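Putative PII-like nitrogen regulatory protein (PDB 3CE8) is of unknown function but, as a DUF3240 family member resembling PII proteins, may act as a nitrogen regulatory protein. Local coordinates at residues L28-D33 with C79-M84. Sequence-based numbering, arbitrary orientation.
Sequences LIAQND and CKFEIM. With EDO (1,2-ethanediol), chain E.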
ATOM      1  N   LEU A  28      -8.352   4.926   0.074  1.00 22.92           N
ATOM      2  CA  LEU A  28      -9.793   4.940   0.399  1.00 22.32           C
ATOM      3  C   LEU A  28     -10.361   3.530   0.393  1.00 21.50           C
ATOM      4  O   LEU A  28     -10.206   2.806  -0.583  1.00 21.57           O
ATOM      5  CB  LEU A  28     -10.488   5.820  -0.656  1.00 21.68           C
ATOM      6  CG  LEU A  28     -12.006   5.907  -0.686  1.00 27.92           C
ATOM      7  CD1 LEU A  28     -12.571   6.619   0.544  1.00 31.88           C
ATOM      8  CD2 LEU A  28     -12.387   6.632  -1.961  1.00 29.61           C
ATOM      9  N   ILE A  29     -10.958   3.137   1.517  1.00 21.15           N
ATOM     10  CA  ILE A  29     -11.557   1.802   1.674  1.00 20.87           C
ATOM     11  C   ILE A  29     -13.058   1.965   1.532  1.00 22.33           C
ATOM     12  O   ILE A  29     -13.750   2.344   2.472  1.00 22.99           O
ATOM     13  CB  ILE A  29     -11.186   1.139   3.024  1.00 20.96           C
ATOM     14  CG1 ILE A  29      -9.667   1.152   3.209  1.00 21.08           C
ATOM     15  CG2 ILE A  29     -11.703  -0.271   3.106  1.00 13.39           C
ATOM     16  CD1 ILE A  29      -8.927   0.660   1.997  1.00 25.23           C
ATOM     17  N   ALA A  30     -13.517   1.657   0.323  1.00 22.95           N
ATOM     18  CA  ALA A  30     -14.888   1.835  -0.137  1.00 22.46           C
ATOM     19  C   ALA A  30     -15.664   0.553  -0.201  1.00 25.35           C
ATOM     20  O   ALA A  30     -15.161  -0.529  -0.516  1.00 27.79           O
ATOM     21  CB  ALA A  30     -14.884   2.489  -1.520  1.00 21.03           C
ATOM     22  N   GLN A  31     -16.944   0.701   0.050  1.00 26.49           N
ATOM     23  CA  GLN A  31     -17.842  -0.451   0.025  1.00 27.83           C
ATOM     24  C   GLN A  31     -18.074  -0.779  -1.430  1.00 26.39           C
ATOM     25  O   GLN A  31     -18.023   0.087  -2.278  1.00 25.71           O
ATOM     26  CB  GLN A  31     -19.129  -0.142   0.776  1.00 28.93           C
ATOM     27  CG  GLN A  31     -18.863   0.733   2.014  1.00 36.75           C
ATOM     28  CD  GLN A  31     -19.995   0.711   2.996  1.00 45.08           C
ATOM     29  OE1 GLN A  31     -20.505  -0.362   3.334  1.00 45.13           O
ATOM     30  NE2 GLN A  31     -20.379   1.892   3.495  1.00 49.93           N
ATOM     31  N   ASN A  32     -18.277  -2.051  -1.709  1.00 27.41           N
ATOM     32  CA  ASN A  32     -18.400  -2.529  -3.098  1.00 28.70           C
ATOM     33  C   ASN A  32     -19.527  -1.905  -3.904  1.00 28.33           C
ATOM     34  O   ASN A  32     -19.436  -1.816  -5.123  1.00 28.66           O
ATOM     35  CB  ASN A  32     -18.463  -4.067  -3.174  1.00 29.81           C
ATOM     36  CG  ASN A  32     -17.091  -4.724  -2.910  1.00 34.49           C
ATOM     37  OD1 ASN A  32     -16.032  -4.135  -3.173  1.00 39.27           O
ATOM     38  ND2 ASN A  32     -17.113  -5.956  -2.412  1.00 40.13           N
ATOM     39  N   ASP A  33     -20.547  -1.415  -3.217  1.00 27.64           N
ATOM     40  CA  ASP A  33     -21.719  -0.831  -3.896  1.00 27.42           C
ATOM     41  C   ASP A  33     -21.505   0.590  -4.468  1.00 26.54           C
ATOM     42  O   ASP A  33     -22.106   0.956  -5.487  1.00 26.50           O
ATOM     43  CB  ASP A  33     -22.996  -0.928  -3.035  1.00 27.76           C
ATOM     44  CG  ASP A  33     -22.872  -0.232  -1.696  1.00 30.55           C
ATOM     45  OD1 ASP A  33     -21.904   0.538  -1.503  1.00 37.11           O
ATOM     46  OD2 ASP A  33     -23.754  -0.457  -0.838  1.00 31.60           O
ATOM     47  N   CYS A  79     -13.336  -2.481  -1.498  1.00 24.89           N
ATOM     48  CA  CYS A  79     -12.599  -2.043  -2.638  1.00 26.50           C
ATOM     49  C   CYS A  79     -11.635  -0.974  -2.162  1.00 24.70           C
ATOM     50  O   CYS A  79     -12.022  -0.005  -1.537  1.00 25.50           O
ATOM     51  CB  CYS A  79     -13.574  -1.514  -3.692  1.00 28.42           C
ATOM     52  SG  CYS A  79     -12.780  -0.978  -5.230  1.00 45.02           S
ATOM     53  N   LYS A  80     -10.363  -1.189  -2.444  1.00 22.82           N
ATOM     54  CA  LYS A  80      -9.318  -0.268  -2.049  1.00 22.25           C
ATOM     55  C   LYS A  80      -8.763   0.462  -3.255  1.00 22.10           C
ATOM     56  O   LYS A  80      -8.133  -0.107  -4.175  1.00 20.96           O
ATOM     57  CB  LYS A  80      -8.206  -1.004  -1.298  1.00 21.66           C
ATOM     58  CG  LYS A  80      -7.011  -0.166  -0.817  1.00 20.04           C
ATOM     59  CD  LYS A  80      -5.870  -1.118  -0.406  1.00 24.29           C
ATOM     60  CE  LYS A  80      -4.586  -0.471   0.044  1.00 28.61           C
ATOM     61  NZ  LYS A  80      -3.496  -1.490   0.241  1.00 31.53           N
ATOM     62  N   PHE A  81      -9.022   1.757  -3.179  1.00 21.81           N
ATOM     63  CA  PHE A  81      -8.604   2.733  -4.165  1.00 22.19           C
ATOM     64  C   PHE A  81      -7.360   3.430  -3.684  1.00 21.85           C
ATOM     65  O   PHE A  81      -7.219   3.748  -2.507  1.00 23.44           O
ATOM     66  CB  PHE A  81      -9.666   3.833  -4.352  1.00 22.82           C
ATOM     67  CG  PHE A  81     -10.916   3.397  -5.122  1.00 25.61           C
ATOM     68  CD1 PHE A  81     -12.002   2.844  -4.465  1.00 25.11           C
ATOM     69  CD2 PHE A  81     -11.010   3.597  -6.495  1.00 23.84           C
ATOM     70  CE1 PHE A  81     -13.125   2.476  -5.168  1.00 26.09           C
ATOM     71  CE2 PHE A  81     -12.130   3.212  -7.196  1.00 23.65           C
ATOM     72  CZ  PHE A  81     -13.186   2.663  -6.541  1.00 22.88           C
ATOM     73  N   GLU A  82      -6.460   3.657  -4.620  1.00 20.47           N
ATOM     74  CA  GLU A  82      -5.263   4.456  -4.376  1.00 20.93           C
ATOM     75  C   GLU A  82      -5.184   5.506  -5.462  1.00 20.81           C
ATOM     76  O   GLU A  82      -5.178   5.194  -6.664  1.00 20.41           O
ATOM     77  CB  GLU A  82      -4.004   3.594  -4.320  1.00 22.26           C
ATOM     78  CG  GLU A  82      -3.998   2.680  -3.115  1.00 22.04           C
ATOM     79  CD  GLU A  82      -2.670   2.000  -2.850  1.00 29.61           C
ATOM     80  OE1 GLU A  82      -1.700   2.129  -3.626  1.00 37.80           O
ATOM     81  OE2 GLU A  82      -2.593   1.344  -1.812  1.00 34.62           O
ATOM     82  N   ILE A  83      -5.163   6.751  -4.994  1.00 21.15           N
ATOM     83  CA  ILE A  83      -5.228   7.938  -5.834  1.00 21.32           C
ATOM     84  C   ILE A  83      -4.159   8.989  -5.551  1.00 22.59           C
ATOM     85  O   ILE A  83      -4.193   9.747  -4.588  1.00 24.33           O
ATOM     86  CB  ILE A  83      -6.615   8.602  -5.678  1.00 21.54           C
ATOM     87  CG1 ILE A  83      -7.707   7.539  -5.843  1.00 21.17           C
ATOM     88  CG2 ILE A  83      -6.816   9.788  -6.656  1.00 21.63           C
ATOM     89  CD1 ILE A  83      -8.877   7.832  -5.000  1.00 16.03           C
HETATM   90  N   MSE A  84      -3.193   8.983  -6.439  1.00 22.51           N
HETATM   91  CA  MSE A  84      -2.103   9.940  -6.421  0.50 21.87           C
HETATM   92  C   MSE A  84      -2.699  11.248  -6.914  1.00 22.75           C
HETATM   93  O   MSE A  84      -3.434  11.285  -7.912  1.00 24.08           O
HETATM   94  CB  MSE A  84      -0.940   9.514  -7.329  0.50 21.10           C
HETATM   95  CG  MSE A  84       0.262  10.428  -7.217  0.50 19.91           C
HETATM   96 SE   MSE A  84       1.187  10.099  -5.564  0.38 17.60          SE
HETATM   97  CE  MSE A  84       1.510   8.203  -5.797  0.50 24.51           C
TER
HETATM   98  C1  EDO E 105      -1.985   5.625  -8.161  1.00 81.79           C
HETATM   99  O1  EDO E 105      -2.676   4.386  -8.354  1.00 80.99           O
HETATM  100  C2  EDO E 105      -1.773   6.352  -9.477  1.00 81.06           C
HETATM  101  O2  EDO E 105      -2.733   7.381  -9.334  1.00 79.27           O
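The ring of Phe81 meets strand 23-31 with its edge: CB of Ala30 lies near the ring plane, 4.0 Å from CE1, and the carbonyl O of Leu28 sits at the ring edge as well. With chi1 at -74°, CG stands beside the backbone N of Phe81 and anti to its carbonyl carbon, which carries the ring back along its own strand to Ala30. The Asn32 amide, a second flat group at this contact, turns its OD1 to the start of 79-84, 3.6 Å from CB of Cys79. Behind these side chains the antiparallel backbones are tied by four bonds. Leu28 and Phe81 exchange two, as do Ala30 and Cys79; Cys79 N reaches Ala30 O at 2.8 Å. Leu28 O also receives the CA-H of Lys80. Between these hydrogen-bonded pairs lies the non-hydrogen-bonded pair Ile29 and Lys80, on the reverse face of the sheet. There CD1 of Ile29 presses on CG of Lys80 at 3.5 Å, and the extended lysine runs on past it toward a bound phosphate and, in a long salt bridge, Glu82 OE2. Further along, an ethanediol, like the phosphate probably from the crystallisation liquor, bridges Glu82 O and, weakly, Met84 N. The two strands are the central pair of the four-stranded antiparallel sheet of a ferredoxin-like fold, as in PII proteins, flanked by 50-60 and 106-112. Helix 35-42 covers the face of Ala30 and Phe81 through Ile38 and Val39; on the other face Glu82 and Met84 pack against Trp109 of the second subunit.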